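PDB 4FMG: VP1 from Merkel cell polyomavirus, which probably serves as the major structural protein of the viral capsid, assembling as disulfide-linked pentamers into a shell of 72 such units. Local coordinates for residues Thr49-Pro54 against Ser266-Leu271. Residues are numbered along the deposited sequence; the frame is centred on the assembly and turned at random.
Sequences TYDLQP and SGKMAL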
ATOM      1  N   THR C  49     -18.395 -22.043  -0.781  1.00 15.50           N
ATOM      2  CA  THR C  49     -18.931 -22.548  -2.027  1.00 16.38           C
ATOM      3  C   THR C  49     -18.631 -24.042  -2.096  1.00 18.52           C
ATOM      4  O   THR C  49     -18.010 -24.594  -1.188  1.00 18.20           O
ATOM      5  CB  THR C  49     -18.270 -21.869  -3.249  1.00 15.73           C
ATOM      6  OG1 THR C  49     -16.867 -22.172  -3.268  1.00 11.18           O
ATOM      7  CG2 THR C  49     -18.475 -20.360  -3.208  1.00 11.27           C
ATOM      8  N   TYR C  50     -19.082 -24.692  -3.168  1.00 20.14           N
ATOM      9  CA  TYR C  50     -18.557 -25.996  -3.557  1.00 22.13           C
ATOM     10  C   TYR C  50     -17.257 -25.743  -4.323  1.00 22.14           C
ATOM     11  O   TYR C  50     -16.723 -24.636  -4.282  1.00 22.87           O
ATOM     12  CB  TYR C  50     -19.576 -26.747  -4.418  1.00 23.27           C
ATOM     13  CG  TYR C  50     -20.602 -27.542  -3.631  1.00 25.60           C
ATOM     14  CD1 TYR C  50     -20.753 -27.368  -2.252  1.00 26.03           C
ATOM     15  CD2 TYR C  50     -21.436 -28.464  -4.274  1.00 29.96           C
ATOM     16  CE1 TYR C  50     -21.701 -28.096  -1.532  1.00 29.78           C
ATOM     17  CE2 TYR C  50     -22.390 -29.197  -3.562  1.00 30.50           C
ATOM     18  CZ  TYR C  50     -22.516 -29.003  -2.192  1.00 32.02           C
ATOM     19  OH  TYR C  50     -23.447 -29.723  -1.477  1.00 34.76           O
ATOM     20  N   ASP C  51     -16.747 -26.751  -5.021  1.00 23.06           N
ATOM     21  CA  ASP C  51     -15.462 -26.602  -5.700  1.00 22.98           C
ATOM     22  C   ASP C  51     -15.594 -25.799  -6.992  1.00 22.44           C
ATOM     23  O   ASP C  51     -16.447 -26.081  -7.838  1.00 23.07           O
ATOM     24  CB  ASP C  51     -14.794 -27.968  -5.922  1.00 22.49           C
ATOM     25  CG  ASP C  51     -14.458 -28.670  -4.604  1.00 24.97           C
ATOM     26  OD1 ASP C  51     -14.820 -29.858  -4.460  1.00 23.28           O
ATOM     27  OD2 ASP C  51     -13.851 -28.032  -3.701  1.00 15.23           O
ATOM     28  N   LEU C  52     -14.758 -24.776  -7.119  1.00 21.17           N
ATOM     29  CA  LEU C  52     -14.797 -23.891  -8.277  1.00 21.89           C
ATOM     30  C   LEU C  52     -13.816 -24.362  -9.332  1.00 23.38           C
ATOM     31  O   LEU C  52     -12.621 -24.497  -9.054  1.00 24.44           O
ATOM     32  CB  LEU C  52     -14.512 -22.440  -7.863  1.00 21.03           C
ATOM     33  CG  LEU C  52     -15.616 -21.823  -6.999  1.00 19.30           C
ATOM     34  CD1 LEU C  52     -15.078 -20.656  -6.230  1.00 20.79           C
ATOM     35  CD2 LEU C  52     -16.822 -21.406  -7.842  1.00 22.76           C
ATOM     36  N   GLN C  53     -14.338 -24.614 -10.535  1.00 24.43           N
ATOM     37  CA  GLN C  53     -13.570 -25.199 -11.632  1.00 25.69           C
ATOM     38  C   GLN C  53     -14.073 -24.731 -12.995  1.00 25.71           C
ATOM     39  O   GLN C  53     -15.285 -24.753 -13.245  1.00 25.18           O
ATOM     40  CB  GLN C  53     -13.690 -26.726 -11.616  1.00 26.38           C
ATOM     41  CG  GLN C  53     -12.822 -27.466 -10.611  1.00 28.15           C
ATOM     42  CD  GLN C  53     -12.864 -28.986 -10.832  1.00 28.29           C
ATOM     43  OE1 GLN C  53     -11.950 -29.569 -11.417  1.00 23.88           O
ATOM     44  NE2 GLN C  53     -13.937 -29.619 -10.376  1.00 20.80           N
ATOM     45  N   PRO C  54     -13.145 -24.345 -13.896  1.00 25.03           N
ATOM     46  CA  PRO C  54     -13.509 -24.143 -15.301  1.00 25.46           C
ATOM     47  C   PRO C  54     -13.934 -25.474 -15.922  1.00 26.23           C
ATOM     48  O   PRO C  54     -13.214 -26.467 -15.783  1.00 26.15           O
ATOM     49  CB  PRO C  54     -12.204 -23.643 -15.934  1.00 24.84           C
ATOM     50  CG  PRO C  54     -11.138 -24.180 -15.065  1.00 26.41           C
ATOM     51  CD  PRO C  54     -11.702 -24.147 -13.673  1.00 24.43           C
ATOM     52  N   SER C 266      -6.503 -32.095  -2.934  1.00 19.08           N
ATOM     53  CA  SER C 266      -6.660 -32.534  -4.324  1.00 21.11           C
ATOM     54  C   SER C 266      -6.291 -31.470  -5.336  1.00 20.46           C
ATOM     55  O   SER C 266      -6.117 -31.774  -6.515  1.00 21.33           O
ATOM     56  CB  SER C 266      -8.101 -32.964  -4.586  1.00 21.98           C
ATOM     57  OG  SER C 266      -8.977 -31.867  -4.388  1.00 23.65           O
ATOM     58  N   GLY C 267      -6.170 -30.228  -4.871  1.00 20.80           N
ATOM     59  CA  GLY C 267      -5.938 -29.081  -5.742  1.00 20.46           C
ATOM     60  C   GLY C 267      -7.207 -28.263  -5.911  1.00 21.31           C
ATOM     61  O   GLY C 267      -7.156 -27.115  -6.358  1.00 23.03           O
ATOM     62  N   LYS C 268      -8.347 -28.857  -5.547  1.00 19.83           N
ATOM     63  CA  LYS C 268      -9.633 -28.180  -5.598  1.00 18.97           C
ATOM     64  C   LYS C 268      -9.684 -26.963  -4.669  1.00 18.31           C
ATOM     65  O   LYS C 268      -8.931 -26.878  -3.694  1.00 14.90           O
ATOM     66  CB  LYS C 268     -10.784 -29.162  -5.336  1.00 20.08           C
ATOM     67  CG  LYS C 268     -11.029 -30.075  -6.535  1.00 19.95           C
ATOM     68  CD  LYS C 268     -12.035 -31.164  -6.276  1.00 23.24           C
ATOM     69  CE  LYS C 268     -12.159 -32.042  -7.520  1.00 21.59           C
ATOM     70  NZ  LYS C 268     -13.300 -32.976  -7.418  1.00 23.58           N
ATOM     71  N   MET C 269     -10.559 -26.015  -5.011  1.00 18.59           N
ATOM     72  CA  MET C 269     -10.617 -24.712  -4.342  1.00 17.21           C
ATOM     73  C   MET C 269     -12.059 -24.238  -4.152  1.00 18.29           C
ATOM     74  O   MET C 269     -12.880 -24.318  -5.071  1.00 19.71           O
ATOM     75  CB  MET C 269      -9.829 -23.672  -5.149  1.00 15.36           C
ATOM     76  CG  MET C 269      -8.323 -23.856  -5.100  1.00 12.16           C
ATOM     77  SD  MET C 269      -7.528 -23.018  -6.469  1.00 15.65           S
ATOM     78  CE  MET C 269      -7.950 -21.291  -6.073  1.00 11.54           C
ATOM     79  N   ALA C 270     -12.353 -23.744  -2.957  1.00 18.58           N
ATOM     80  CA  ALA C 270     -13.670 -23.221  -2.627  1.00 18.69           C
ATOM     81  C   ALA C 270     -13.506 -21.822  -2.063  1.00 18.13           C
ATOM     82  O   ALA C 270     -12.562 -21.561  -1.323  1.00 16.92           O
ATOM     83  CB  ALA C 270     -14.350 -24.111  -1.595  1.00 18.82           C
ATOM     84  N   LEU C 271     -14.424 -20.924  -2.402  1.00 17.31           N
ATOM     85  CA  LEU C 271     -14.411 -19.598  -1.801  1.00 16.42           C
ATOM     86  C   LEU C 271     -15.079 -19.635  -0.434  1.00 16.44           C
ATOM     87  O   LEU C 271     -15.949 -20.480  -0.172  1.00 15.97           O
ATOM     88  CB  LEU C 271     -15.046 -18.547  -2.713  1.00 16.62           C
ATOM     89  CG  LEU C 271     -14.139 -18.041  -3.845  1.00 14.25           C
ATOM     90  CD1 LEU C 271     -14.946 -17.274  -4.874  1.00 17.64           C
ATOM     91  CD2 LEU C 271     -12.974 -17.187  -3.314  1.00 13.40           C
TER
HETATM   92  O   HOH W   1     -15.488 -31.503  -6.511  1.00 33.67           O
HETATM   93  O   HOH W   2     -11.547 -26.439  -7.634  1.00 19.00           O
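The loop 49-54 runs obliquely against the start of strand 269-287, the two directions 135° apart, held by Thr49 N to Leu271 O (3.0 Å) and Leu52 N to Met269 O (2.8 Å). This strand belongs to the jelly-roll beta sandwich of polyomavirus VP1. Ala270 also pairs with Leu262 of strand 250-263. Between the two backbone bonds a side chain steps in. Thr49 OG1 accepts from Leu271 N at 2.9 Å and donates to Tyr50 O, in the carbonyl plane. The first torsion (chi1 63°) sets OG1 between the backbone N and carbonyl carbon, leaving CG2 alongside Leu271 CB. Leu52 crosses Leu271 at about a right angle, their CD1 atoms 3.6 Å apart. Val110 of a neighbouring subunit also packs on Leu52. Gln53 OE1 is hydrogen-bonded to Arg117 of that subunit, so the contact is part of the interface between VP1 subunits of the pentamer. The extended Lys268 chain crosses the Asp51 carboxylate, CD lying 3.6 Å from OD1. Asp51 OD2 has its salt bridge with Lys264. Water joins the backbones at Leu52 O and Met269 N. A second water donates to Asp51 OD1 (2.7 Å) and accepts from Lys268 NZ (2.8 Å).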